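Local coordinates for putative type VI secretion protein (Escherichia coli, PDB 4HH5) that probably hydrolyses ATP as a ClpA/ClpB-family, chaperone-like ATPase (ClpV1) of type VI secretion, represented here by its helical N-terminal domain, at residues Ile38-Trp43 with Ala91-Ala96; Thr56-Arg61 with Gln146-Leu151; His112-His117 with Ala154-Cys159; Gly120-Asn125 with Pro136-Ser141. One frame throughout, in Å; residues are numbered along the deposited sequence.

Contact 1 (Ile38-Trp43 with Ala91-Ala96); sequences ITPEHW and AQSLNA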
loop_
_atom_site.group_PDB
_atom_site.type_symbol
_atom_site.label_atom_id
_atom_site.label_comp_id
_atom_site.label_asym_id
_atom_site.label_seq_id
_atom_site.Cartn_x
_atom_site.Cartn_y
_atom_site.Cartn_z
ATOM N N ILE A 38 1.358 -3.613 12.127
ATOM C CA ILE A 38 0.611 -3.234 10.926
ATOM C C ILE A 38 1.518 -3.617 9.755
ATOM O O ILE A 38 2.606 -3.053 9.603
ATOM C CB ILE A 38 0.214 -1.725 10.911
ATOM C CG1 ILE A 38 -0.525 -1.321 12.202
ATOM C CG2 ILE A 38 -0.628 -1.397 9.669
ATOM C CD1 ILE A 38 -0.319 0.098 12.652
ATOM N N THR A 39 1.091 -4.616 8.970
ATOM C CA THR A 39 1.868 -5.139 7.848
ATOM C C THR A 39 1.401 -4.561 6.494
ATOM O O THR A 39 0.275 -4.047 6.423
ATOM C CB THR A 39 1.744 -6.666 7.810
ATOM O OG1 THR A 39 0.420 -6.988 7.396
ATOM C CG2 THR A 39 2.102 -7.343 9.142
ATOM N N PRO A 40 2.197 -4.705 5.390
ATOM C CA PRO A 40 1.714 -4.240 4.076
ATOM C C PRO A 40 0.444 -4.967 3.650
ATOM O O PRO A 40 -0.355 -4.376 2.946
ATOM C CB PRO A 40 2.880 -4.550 3.126
ATOM C CG PRO A 40 4.072 -4.696 4.004
ATOM C CD PRO A 40 3.552 -5.288 5.276
ATOM N N GLU A 41 0.235 -6.226 4.112
ATOM C CA GLU A 41 -0.981 -6.989 3.805
ATOM C C GLU A 41 -2.206 -6.307 4.417
ATOM O O GLU A 41 -3.237 -6.226 3.742
ATOM C CB GLU A 41 -0.883 -8.454 4.266
ATOM C CG GLU A 41 0.093 -9.303 3.467
ATOM C CD GLU A 41 1.546 -9.263 3.902
ATOM O OE1 GLU A 41 1.919 -8.413 4.745
ATOM O OE2 GLU A 41 2.318 -10.104 3.395
ATOM N N HIS A 42 -2.090 -5.794 5.679
ATOM C CA HIS A 42 -3.181 -5.064 6.354
ATOM C C HIS A 42 -3.529 -3.809 5.539
ATOM O O HIS A 42 -4.712 -3.504 5.342
ATOM C CB HIS A 42 -2.790 -4.637 7.778
ATOM C CG HIS A 42 -2.755 -5.749 8.786
ATOM N ND1 HIS A 42 -1.558 -6.219 9.300
ATOM C CD2 HIS A 42 -3.776 -6.406 9.383
ATOM C CE1 HIS A 42 -1.885 -7.169 10.164
ATOM N NE2 HIS A 42 -3.205 -7.313 10.257
ATOM N N TRP A 43 -2.493 -3.100 5.063
ATOM C CA TRP A 43 -2.626 -1.892 4.256
ATOM C C TRP A 43 -3.276 -2.186 2.907
ATOM O O TRP A 43 -4.209 -1.485 2.530
ATOM C CB TRP A 43 -1.260 -1.234 4.062
ATOM C CG TRP A 43 -1.300 0.235 3.743
ATOM C CD1 TRP A 43 -2.402 1.042 3.667
ATOM C CD2 TRP A 43 -0.169 1.074 3.481
ATOM N NE1 TRP A 43 -2.024 2.329 3.361
ATOM C CE2 TRP A 43 -0.656 2.379 3.259
ATOM C CE3 TRP A 43 1.217 0.852 3.440
ATOM C CZ2 TRP A 43 0.193 3.459 3.011
ATOM C CZ3 TRP A 43 2.059 1.926 3.201
ATOM C CH2 TRP A 43 1.544 3.212 2.990
ATOM N N ALA A 91 4.992 -2.486 11.104
ATOM C CA ALA A 91 5.983 -3.549 10.970
ATOM C C ALA A 91 7.205 -3.022 10.196
ATOM O O ALA A 91 7.104 -2.017 9.474
ATOM C CB ALA A 91 5.387 -4.737 10.246
ATOM N N GLN A 92 8.356 -3.698 10.371
ATOM C CA GLN A 92 9.639 -3.444 9.705
ATOM C C GLN A 92 9.431 -3.385 8.183
ATOM O O GLN A 92 9.918 -2.452 7.544
ATOM C CB GLN A 92 10.635 -4.557 10.104
ATOM C CG GLN A 92 11.857 -4.739 9.206
ATOM N N SER A 93 8.673 -4.354 7.624
ATOM C CA SER A 93 8.359 -4.441 6.197
ATOM C C SER A 93 7.515 -3.245 5.735
ATOM O O SER A 93 7.655 -2.818 4.585
ATOM C CB SER A 93 7.626 -5.744 5.893
ATOM O OG SER A 93 6.473 -5.847 6.713
ATOM N N LEU A 94 6.649 -2.704 6.631
ATOM C CA LEU A 94 5.830 -1.541 6.302
ATOM C C LEU A 94 6.640 -0.253 6.267
ATOM O O LEU A 94 6.418 0.561 5.372
ATOM C CB LEU A 94 4.577 -1.405 7.186
ATOM C CG LEU A 94 3.429 -0.591 6.558
ATOM C CD1 LEU A 94 3.243 -0.951 5.109
ATOM C CD2 LEU A 94 2.139 -0.849 7.256
ATOM N N ASN A 95 7.594 -0.076 7.216
ATOM C CA ASN A 95 8.497 1.087 7.244
ATOM C C ASN A 95 9.371 1.070 5.987
ATOM O O ASN A 95 9.581 2.114 5.383
ATOM C CB ASN A 95 9.385 1.077 8.499
ATOM C CG ASN A 95 8.660 1.352 9.793
ATOM O OD1 ASN A 95 7.832 2.259 9.892
ATOM N ND2 ASN A 95 9.002 0.607 10.835
ATOM N N ALA A 96 9.842 -0.128 5.579
ATOM C CA ALA A 96 10.647 -0.345 4.371
ATOM C C ALA A 96 9.831 -0.037 3.102
ATOM O O ALA A 96 10.339 0.655 2.227
ATOM C CB ALA A 96 11.158 -1.774 4.331
#
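L94 buries the largest share of surface in this contact, and its two methyls divide the work. With CG anti to the backbone N (chi1 -156°), the side chain reaches out of helix 92-107 so that its branches part over the turn entering helix 40-50. CD2 goes to I38, lying 3.7 Å from I38 CG2, and the two side chains cross obliquely. CD1 goes to the pyrrolidine ring, with L94 CD1 4.0 Å from P40 CG; here the side chains slide past each other in opposite directions. The indole of W43 crosses the same leucine at about a right angle, while its NE1 is turned to a partner elsewhere, the carbonyl oxygen of C19. I38 contributes backbone as well as side chain. A91 N donates to I38 O at 2.9 Å and nearly straight (168°), although the donor stands above the carbonyl plane. This bond continues the two-stranded parallel sheet of 37-38 and 89-90, where I38 also pairs with Q89, up to the N-cap A91. The Clp N-terminal domain thus sets two strand-to-helix junctions side by side, with CA atoms of P40 and L94 5.4 Å apart. P40 meets the second helix start again through its CD, 3.3 Å from S93 OG. T39, the N-cap of helix 40-50, forms a capping box with H42: H42 N donates to T39 OG1, and T39 N donates to H42 ND1 at 3.1 Å in the plane of the imidazole. That ring then meets W76 of helix 66-78 edge-to-face.

Contact 2 (Thr56-Arg61 with Gln146-Leu151); sequences TVLGRR and QRLSPL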
loop_
_atom_site.group_PDB
_atom_site.type_symbol
_atom_site.label_atom_id
_atom_site.label_comp_id
_atom_site.label_asym_id
_atom_site.label_seq_id
_atom_site.Cartn_x
_atom_site.Cartn_y
_atom_site.Cartn_z
ATOM N N THR A 56 -7.115 -0.681 -7.944
ATOM C CA THR A 56 -8.397 -1.075 -8.549
ATOM C C THR A 56 -8.420 -0.766 -10.046
ATOM O O THR A 56 -8.870 -1.606 -10.829
ATOM C CB THR A 56 -9.576 -0.428 -7.790
ATOM O OG1 THR A 56 -9.540 -0.893 -6.440
ATOM C CG2 THR A 56 -10.940 -0.746 -8.421
ATOM N N VAL A 57 -7.924 0.415 -10.439
ATOM C CA VAL A 57 -7.843 0.843 -11.852
ATOM C C VAL A 57 -6.972 -0.149 -12.660
ATOM O O VAL A 57 -7.362 -0.572 -13.754
ATOM C CB VAL A 57 -7.356 2.316 -11.971
ATOM C CG1 VAL A 57 -7.004 2.689 -13.415
ATOM C CG2 VAL A 57 -8.405 3.278 -11.409
ATOM N N LEU A 58 -5.816 -0.523 -12.107
ATOM C CA LEU A 58 -4.889 -1.466 -12.738
ATOM C C LEU A 58 -5.489 -2.869 -12.830
ATOM O O LEU A 58 -5.417 -3.488 -13.897
ATOM C CB LEU A 58 -3.528 -1.460 -12.026
ATOM C CG LEU A 58 -2.749 -0.137 -12.119
ATOM C CD1 LEU A 58 -1.606 -0.106 -11.126
ATOM C CD2 LEU A 58 -2.248 0.133 -13.522
ATOM N N GLY A 59 -6.157 -3.304 -11.753
ATOM C CA GLY A 59 -6.859 -4.585 -11.689
ATOM C C GLY A 59 -7.927 -4.702 -12.754
ATOM O O GLY A 59 -8.034 -5.733 -13.426
ATOM N N ARG A 60 -8.699 -3.622 -12.948
ATOM C CA ARG A 60 -9.740 -3.552 -13.970
ATOM C C ARG A 60 -9.114 -3.567 -15.375
ATOM O O ARG A 60 -9.544 -4.348 -16.227
ATOM C CB ARG A 60 -10.625 -2.301 -13.756
ATOM C CG ARG A 60 -11.701 -2.126 -14.835
ATOM C CD ARG A 60 -12.761 -1.104 -14.483
ATOM N NE ARG A 60 -12.242 0.266 -14.504
ATOM C CZ ARG A 60 -12.048 1.010 -13.420
ATOM N NH1 ARG A 60 -12.340 0.532 -12.215
ATOM N NH2 ARG A 60 -11.572 2.243 -13.532
ATOM N N ARG A 61 -8.084 -2.735 -15.605
ATOM C CA ARG A 61 -7.409 -2.666 -16.905
ATOM C C ARG A 61 -6.765 -4.006 -17.336
ATOM O O ARG A 61 -6.845 -4.383 -18.512
ATOM C CB ARG A 61 -6.344 -1.561 -16.897
ATOM C CG ARG A 61 -5.705 -1.343 -18.261
ATOM C CD ARG A 61 -6.033 0.030 -18.785
ATOM N NE ARG A 61 -6.011 0.122 -20.245
ATOM C CZ ARG A 61 -4.906 0.195 -20.982
ATOM N NH1 ARG A 61 -4.987 0.295 -22.300
ATOM N NH2 ARG A 61 -3.711 0.149 -20.404
ATOM N N GLN A 146 4.890 3.662 -14.627
ATOM C CA GLN A 146 5.241 5.044 -14.959
ATOM C C GLN A 146 4.514 5.477 -16.242
ATOM O O GLN A 146 3.922 6.556 -16.280
ATOM C CB GLN A 146 6.758 5.120 -15.162
ATOM C CG GLN A 146 7.374 6.452 -14.827
ATOM C CD GLN A 146 8.816 6.435 -15.248
ATOM O OE1 GLN A 146 9.682 5.867 -14.574
ATOM N NE2 GLN A 146 9.082 6.983 -16.419
ATOM N N ARG A 147 4.522 4.605 -17.272
ATOM C CA ARG A 147 3.874 4.836 -18.564
ATOM C C ARG A 147 2.360 4.923 -18.431
ATOM O O ARG A 147 1.726 5.587 -19.249
ATOM C CB ARG A 147 4.239 3.729 -19.566
ATOM C CG ARG A 147 5.702 3.759 -20.010
ATOM C CD ARG A 147 6.132 2.441 -20.645
ATOM N NE ARG A 147 5.391 2.147 -21.876
ATOM C CZ ARG A 147 5.369 0.960 -22.474
ATOM N NH1 ARG A 147 6.049 -0.060 -21.964
ATOM N NH2 ARG A 147 4.671 0.785 -23.587
ATOM N N LEU A 148 1.787 4.240 -17.407
ATOM C CA LEU A 148 0.347 4.219 -17.119
ATOM C C LEU A 148 -0.189 5.441 -16.351
ATOM O O LEU A 148 -1.398 5.522 -16.134
ATOM C CB LEU A 148 -0.051 2.910 -16.408
ATOM C CG LEU A 148 -0.083 1.672 -17.319
ATOM C CD1 LEU A 148 0.010 0.405 -16.501
ATOM C CD2 LEU A 148 -1.328 1.667 -18.210
ATOM N N SER A 149 0.684 6.397 -15.970
ATOM C CA SER A 149 0.269 7.624 -15.264
ATOM C C SER A 149 -0.937 8.353 -15.937
ATOM O O SER A 149 -1.870 8.673 -15.211
ATOM C CB SER A 149 1.445 8.582 -15.084
ATOM O OG SER A 149 2.530 7.939 -14.435
ATOM N N PRO A 150 -1.004 8.570 -17.287
ATOM C CA PRO A 150 -2.199 9.233 -17.866
ATOM C C PRO A 150 -3.515 8.496 -17.618
ATOM O O PRO A 150 -4.541 9.144 -17.422
ATOM C CB PRO A 150 -1.890 9.280 -19.371
ATOM C CG PRO A 150 -0.415 9.181 -19.456
ATOM C CD PRO A 150 -0.012 8.276 -18.340
ATOM N N LEU A 151 -3.491 7.155 -17.631
ATOM C CA LEU A 151 -4.690 6.351 -17.389
ATOM C C LEU A 151 -5.110 6.448 -15.920
ATOM O O LEU A 151 -6.294 6.651 -15.630
ATOM C CB LEU A 151 -4.463 4.885 -17.788
ATOM C CG LEU A 151 -5.678 3.995 -17.573
ATOM C CD1 LEU A 151 -6.409 3.739 -18.871
ATOM C CD2 LEU A 151 -5.312 2.753 -16.802
#
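Q146 O is the best-held polar atom, gripped by two donors from one residue: S149 OG at 2.7 Å from Q146 O, approaching from above the carbonyl plane, and S149 N at 3.3 Å from the same oxygen. This double hold lies where helix 142-147 gives way to helix 149-155, and the joint between them is L148. Across the contact itself the evidence is all packing. L151, with CG anti to the backbone N (chi1 -180°), buries the most surface; its CD2 lies 3.8 Å from V57 CG1 as the two side chains slide past each other in opposite directions. The same methyl meets the aliphatic part of R61, with R61 CD 3.4 Å from L151 CD2. A bend at chi2 (115°) carries the arginine across both leucines, so that R61 NH2 ends 3.6 Å from L148 CD2 on the exposed side. The other branch of L148 turns inward, its CD1 3.7 Å from L58 CD2, where the side chains cross obliquely. Helix 54-61 is thereby packed against the joint of the two C-terminal helices: V57 and L58 also touch L152 of helix 149-155, L58 reaches L140 in the preceding loop, and L148 rests on Y62.

Contact 3 (His112-His117 with Ala154-Cys159); sequences HIRSVH and AQSDEC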
loop_
_atom_site.group_PDB
_atom_site.type_symbol
_atom_site.label_atom_id
_atom_site.label_comp_id
_atom_site.label_asym_id
_atom_site.label_seq_id
_atom_site.Cartn_x
_atom_site.Cartn_y
_atom_site.Cartn_z
ATOM N N HIS A 112 3.922 13.697 -3.200
ATOM C CA HIS A 112 3.032 12.820 -2.444
ATOM C C HIS A 112 3.101 11.365 -2.872
ATOM O O HIS A 112 3.366 11.071 -4.037
ATOM C CB HIS A 112 1.584 13.328 -2.508
ATOM C CG HIS A 112 1.402 14.638 -1.807
ATOM N ND1 HIS A 112 1.276 15.816 -2.511
ATOM C CD2 HIS A 112 1.395 14.914 -0.482
ATOM C CE1 HIS A 112 1.183 16.770 -1.597
ATOM N NE2 HIS A 112 1.238 16.272 -0.364
ATOM N N ILE A 113 2.847 10.457 -1.922
ATOM C CA ILE A 113 2.861 9.022 -2.171
ATOM C C ILE A 113 1.450 8.538 -2.476
ATOM O O ILE A 113 0.535 8.761 -1.678
ATOM C CB ILE A 113 3.485 8.227 -0.989
ATOM C CG1 ILE A 113 4.846 8.819 -0.547
ATOM C CG2 ILE A 113 3.607 6.731 -1.322
ATOM C CD1 ILE A 113 5.336 8.283 0.825
ATOM N N ARG A 114 1.288 7.834 -3.609
ATOM C CA ARG A 114 0.009 7.237 -3.992
ATOM C C ARG A 114 0.162 5.725 -4.048
ATOM O O ARG A 114 1.297 5.240 -3.973
ATOM C CB ARG A 114 -0.571 7.856 -5.274
ATOM C CG ARG A 114 0.301 7.801 -6.496
ATOM C CD ARG A 114 -0.205 8.763 -7.546
ATOM N NE ARG A 114 -1.433 8.284 -8.188
ATOM C CZ ARG A 114 -2.042 8.916 -9.183
ATOM N NH1 ARG A 114 -1.551 10.058 -9.652
ATOM N NH2 ARG A 114 -3.146 8.409 -9.721
ATOM N N SER A 115 -0.952 4.965 -4.157
ATOM C CA SER A 115 -0.843 3.498 -4.159
ATOM C C SER A 115 0.000 2.908 -5.278
ATOM O O SER A 115 0.646 1.888 -5.059
ATOM C CB SER A 115 -2.200 2.810 -4.031
ATOM O OG SER A 115 -3.012 3.045 -5.165
ATOM N N VAL A 116 0.072 3.580 -6.443
ATOM C CA VAL A 116 0.923 3.109 -7.547
ATOM C C VAL A 116 2.408 3.111 -7.146
ATOM O O VAL A 116 3.155 2.278 -7.640
ATOM C CB VAL A 116 0.659 3.833 -8.901
ATOM C CG1 VAL A 116 1.213 5.258 -8.900
ATOM C CG2 VAL A 116 1.223 3.031 -10.074
ATOM N N HIS A 117 2.822 4.031 -6.237
ATOM C CA HIS A 117 4.209 4.103 -5.745
ATOM C C HIS A 117 4.480 2.961 -4.785
ATOM O O HIS A 117 5.583 2.420 -4.785
ATOM C CB HIS A 117 4.525 5.461 -5.090
ATOM C CG HIS A 117 4.306 6.625 -6.008
ATOM N ND1 HIS A 117 3.660 7.767 -5.578
ATOM C CD2 HIS A 117 4.660 6.783 -7.307
ATOM C CE1 HIS A 117 3.642 8.584 -6.621
ATOM N NE2 HIS A 117 4.216 8.024 -7.689
ATOM N N ALA A 154 -6.739 9.608 -15.177
ATOM C CA ALA A 154 -8.081 9.738 -15.738
ATOM C C ALA A 154 -9.126 8.899 -14.978
ATOM O O ALA A 154 -10.305 9.244 -15.000
ATOM C CB ALA A 154 -8.074 9.341 -17.205
ATOM N N GLN A 155 -8.701 7.801 -14.315
ATOM C CA GLN A 155 -9.640 6.867 -13.682
ATOM C C GLN A 155 -9.589 6.691 -12.160
ATOM O O GLN A 155 -10.559 6.213 -11.578
ATOM C CB GLN A 155 -9.503 5.488 -14.358
ATOM C CG GLN A 155 -9.687 5.495 -15.879
ATOM C CD GLN A 155 -9.691 4.109 -16.479
ATOM O OE1 GLN A 155 -9.711 3.097 -15.779
ATOM N NE2 GLN A 155 -9.715 4.032 -17.798
ATOM N N SER A 156 -8.458 6.985 -11.529
ATOM C CA SER A 156 -8.284 6.762 -10.093
ATOM C C SER A 156 -8.775 7.937 -9.259
ATOM O O SER A 156 -8.641 9.077 -9.686
ATOM C CB SER A 156 -6.810 6.490 -9.793
ATOM O OG SER A 156 -6.545 6.316 -8.413
ATOM N N ASP A 157 -9.280 7.659 -8.038
ATOM C CA ASP A 157 -9.693 8.693 -7.076
ATOM C C ASP A 157 -8.451 9.403 -6.492
ATOM O O ASP A 157 -8.587 10.435 -5.837
ATOM C CB ASP A 157 -10.546 8.085 -5.943
ATOM C CG ASP A 157 -12.051 8.140 -6.167
ATOM O OD1 ASP A 157 -12.476 8.369 -7.322
ATOM O OD2 ASP A 157 -12.801 7.935 -5.194
ATOM N N GLU A 158 -7.241 8.853 -6.748
ATOM C CA GLU A 158 -5.945 9.407 -6.310
ATOM C C GLU A 158 -5.340 10.387 -7.347
ATOM O O GLU A 158 -4.180 10.797 -7.220
ATOM C CB GLU A 158 -4.945 8.270 -6.060
ATOM C CG GLU A 158 -5.390 7.257 -5.031
ATOM C CD GLU A 158 -4.331 6.209 -4.776
ATOM O OE1 GLU A 158 -3.348 6.517 -4.067
ATOM O OE2 GLU A 158 -4.475 5.083 -5.299
ATOM N N CYS A 159 -6.110 10.733 -8.380
ATOM C CA CYS A 159 -5.684 11.633 -9.456
ATOM C C CYS A 159 -5.568 13.098 -8.975
ATOM O O CYS A 159 -6.175 13.428 -7.952
ATOM C CB CYS A 159 -6.661 11.519 -10.620
ATOM S SG CYS A 159 -8.311 12.190 -10.270
#
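The carboxylate of E158 takes hold of S115, first residue of helix 115-124, with both oxygens. S115 N donates to E158 OE1 at 2.9 Å (165°), and S115 OG gives a short bond of 2.5 Å to E158 OE2; each oxygen uses its syn lone pair. N16 ND2 adds a donor to OE1 and D54 N one to OE2, so two donors grip each oxygen. Such a setting at a helix start would favour the ionised carboxylate. E158 reaches it with its chain extended beyond CG, from a type I turn, S156 to C159, that an ST turn braces: E158 N donates to S156 OG at 3.1 Å.

R114, the N-cap residue, does not pair with this carboxylate, its NE lying 4.9 Å from E158 OE1. Its guanidinium instead lies flat over the backbone oxygen of E158, which sits 3.4 Å above the plane at its centre, while NE and NH1 form salt bridges to D54 and D153. CG in the crowded position between backbone N and carbonyl carbon, followed by a bend at chi3 (-73°), brings the group there. R114 N donates to H117 ND1 at 3.1 Å. D54, at the start of helix 54-61, also takes bonds from V116 N and S156 OG, so the contact joins the starts of helices 54-61 and 115-124 to the chain leaving helix 149-155, with Y18 and C19 of helix 17-32 against E158.

Contact 4 (Gly120-Asn125 with Pro136-Ser141); sequences GALTEN and PLLTLS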
loop_
_atom_site.group_PDB
_atom_site.type_symbol
_atom_site.label_atom_id
_atom_site.label_comp_id
_atom_site.label_asym_id
_atom_site.label_seq_id
_atom_site.Cartn_x
_atom_site.Cartn_y
_atom_site.Cartn_z
ATOM N N GLY A 120 4.889 0.119 -7.116
ATOM C CA GLY A 120 6.210 0.223 -7.724
ATOM C C GLY A 120 7.298 -0.278 -6.799
ATOM O O GLY A 120 8.193 -1.016 -7.224
ATOM N N ALA A 121 7.191 0.081 -5.508
ATOM C CA ALA A 121 8.119 -0.361 -4.472
ATOM C C ALA A 121 8.030 -1.891 -4.306
ATOM O O ALA A 121 9.060 -2.564 -4.304
ATOM C CB ALA A 121 7.809 0.340 -3.160
ATOM N N LEU A 122 6.801 -2.428 -4.257
ATOM C CA LEU A 122 6.511 -3.857 -4.117
ATOM C C LEU A 122 7.039 -4.724 -5.265
ATOM O O LEU A 122 7.595 -5.794 -5.012
ATOM C CB LEU A 122 5.006 -4.087 -3.927
ATOM C CG LEU A 122 4.611 -5.456 -3.389
ATOM C CD1 LEU A 122 5.019 -5.598 -1.917
ATOM C CD2 LEU A 122 3.119 -5.706 -3.580
ATOM N N THR A 123 6.868 -4.272 -6.514
ATOM C CA THR A 123 7.320 -5.018 -7.695
ATOM C C THR A 123 8.860 -5.122 -7.779
ATOM O O THR A 123 9.382 -6.069 -8.371
ATOM C CB THR A 123 6.598 -4.510 -8.965
ATOM O OG1 THR A 123 6.636 -5.514 -9.982
ATOM C CG2 THR A 123 7.160 -3.197 -9.488
ATOM N N GLU A 124 9.570 -4.148 -7.174
ATOM C CA GLU A 124 11.038 -4.096 -7.120
ATOM C C GLU A 124 11.592 -4.803 -5.880
ATOM O O GLU A 124 12.768 -5.162 -5.853
ATOM C CB GLU A 124 11.530 -2.643 -7.185
ATOM C CG GLU A 124 11.566 -2.077 -8.598
ATOM C CD GLU A 124 12.763 -2.431 -9.466
ATOM O OE1 GLU A 124 13.748 -3.004 -8.944
ATOM O OE2 GLU A 124 12.723 -2.105 -10.676
ATOM N N ASN A 125 10.748 -5.001 -4.855
ATOM C CA ASN A 125 11.106 -5.699 -3.619
ATOM C C ASN A 125 9.949 -6.661 -3.272
ATOM O O ASN A 125 9.214 -6.396 -2.315
ATOM C CB ASN A 125 11.353 -4.680 -2.499
ATOM C CG ASN A 125 12.074 -5.209 -1.278
ATOM O OD1 ASN A 125 12.376 -6.405 -1.152
ATOM N ND2 ASN A 125 12.347 -4.319 -0.335
ATOM N N PRO A 136 -0.636 -11.118 -8.823
ATOM C CA PRO A 136 -0.947 -10.169 -9.926
ATOM C C PRO A 136 -0.302 -8.791 -9.774
ATOM O O PRO A 136 0.033 -8.150 -10.769
ATOM C CB PRO A 136 -2.480 -10.059 -9.887
ATOM C CG PRO A 136 -2.935 -11.332 -9.197
ATOM C CD PRO A 136 -1.883 -11.543 -8.143
ATOM N N LEU A 137 -0.111 -8.351 -8.521
ATOM C CA LEU A 137 0.505 -7.068 -8.173
ATOM C C LEU A 137 1.986 -7.025 -8.610
ATOM O O LEU A 137 2.536 -5.946 -8.783
ATOM C CB LEU A 137 0.376 -6.844 -6.649
ATOM C CG LEU A 137 -0.993 -6.338 -6.124
ATOM C CD1 LEU A 137 -2.054 -7.431 -6.122
ATOM C CD2 LEU A 137 -0.866 -5.798 -4.720
ATOM N N LEU A 138 2.613 -8.195 -8.808
ATOM C CA LEU A 138 4.016 -8.324 -9.228
ATOM C C LEU A 138 4.196 -8.447 -10.752
ATOM O O LEU A 138 5.332 -8.580 -11.222
ATOM C CB LEU A 138 4.679 -9.521 -8.505
ATOM C CG LEU A 138 4.542 -9.581 -6.971
ATOM C CD1 LEU A 138 5.191 -10.838 -6.417
ATOM C CD2 LEU A 138 5.130 -8.336 -6.298
ATOM N N THR A 139 3.090 -8.402 -11.521
ATOM C CA THR A 139 3.118 -8.575 -12.983
ATOM C C THR A 139 3.561 -7.359 -13.785
ATOM O O THR A 139 4.109 -7.532 -14.872
ATOM C CB THR A 139 1.825 -9.210 -13.534
ATOM O OG1 THR A 139 0.725 -8.334 -13.300
ATOM C CG2 THR A 139 1.556 -10.604 -12.969
ATOM N N LEU A 140 3.305 -6.141 -13.283
ATOM C CA LEU A 140 3.696 -4.913 -13.980
ATOM C C LEU A 140 5.037 -4.432 -13.449
ATOM O O LEU A 140 5.285 -4.517 -12.253
ATOM C CB LEU A 140 2.628 -3.805 -13.807
ATOM C CG LEU A 140 1.207 -4.114 -14.304
ATOM C CD1 LEU A 140 0.189 -3.215 -13.632
ATOM C CD2 LEU A 140 1.106 -4.004 -15.825
ATOM N N SER A 141 5.919 -3.971 -14.337
ATOM C CA SER A 141 7.216 -3.432 -13.947
ATOM C C SER A 141 7.048 -1.955 -13.557
ATOM O O SER A 141 6.021 -1.354 -13.888
ATOM C CB SER A 141 8.193 -3.542 -15.105
ATOM O OG SER A 141 7.792 -2.669 -16.146
HETATM O O HOH W 1 7.885 -8.227 -9.497
#
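T123 OG1 donates to L140 O at 2.8 Å, arriving in the carbonyl plane with a C=O...donor angle of 155°. The hydroxyl is anti to the backbone N (chi1 -158°), which leaves CG2 in the crowded position between N and the carbonyl carbon. Beside this direct bond a water joins the two backbones, donating to T123 O at 2.9 Å and to L138 O at 3.1 Å. The apolar half lies on L122: its CD2 is 4.1 Å from L137 CD2, and its CG is 4.1 Å from L138 CD2, where the two leucines cross at about a right angle. Behind these groups, the 3-10 segment 136-138 is closed by T139, whose OG1 donates to P136 O at 2.6 Å on a lone pair, while T139 N donates to the same oxygen. Further out, P136 and L137 pack on I69 of helix 66-78, L122 touches V129, and S141, N-cap of helix 142-147, bonds to S143 through its OG. Helix 115-124 is ending here, and the bonds that E124 N and N125 N make back to the last turn are weak. Of the linker carbonyls, L140 O is satisfied by T123 OG1 and L138 O by the water, whereas L137 O is buried with no partner, a likely energetic cost set against the leucine packing.

How the contacts relate
Contacts 1 and 3 are the buried pair, yet opposite in chemistry: contact 1 is leucine and proline packing beside one main-chain bond, contact 3 a network of carboxylates and helix-start donors. They lie on opposite sides of the chain's centre, about 19 Å apart between centres. Contact 2 is the most peripheral, 15 Å from that centre, and held across its segments by packing alone, of leucine and valine methyls and the chain of an exposed arginine. Contacts 2 and 3 share helix 149-155 and touch, R60 NH2 lying 3.0 Å from Q155 OE1. Contacts 3 and 4 use the two ends of helix 115-124, and contact 4, partly buried, alone includes a bridging water. It meets contact 2 where L58 CD2 lies 4.1 Å from L140 CD1.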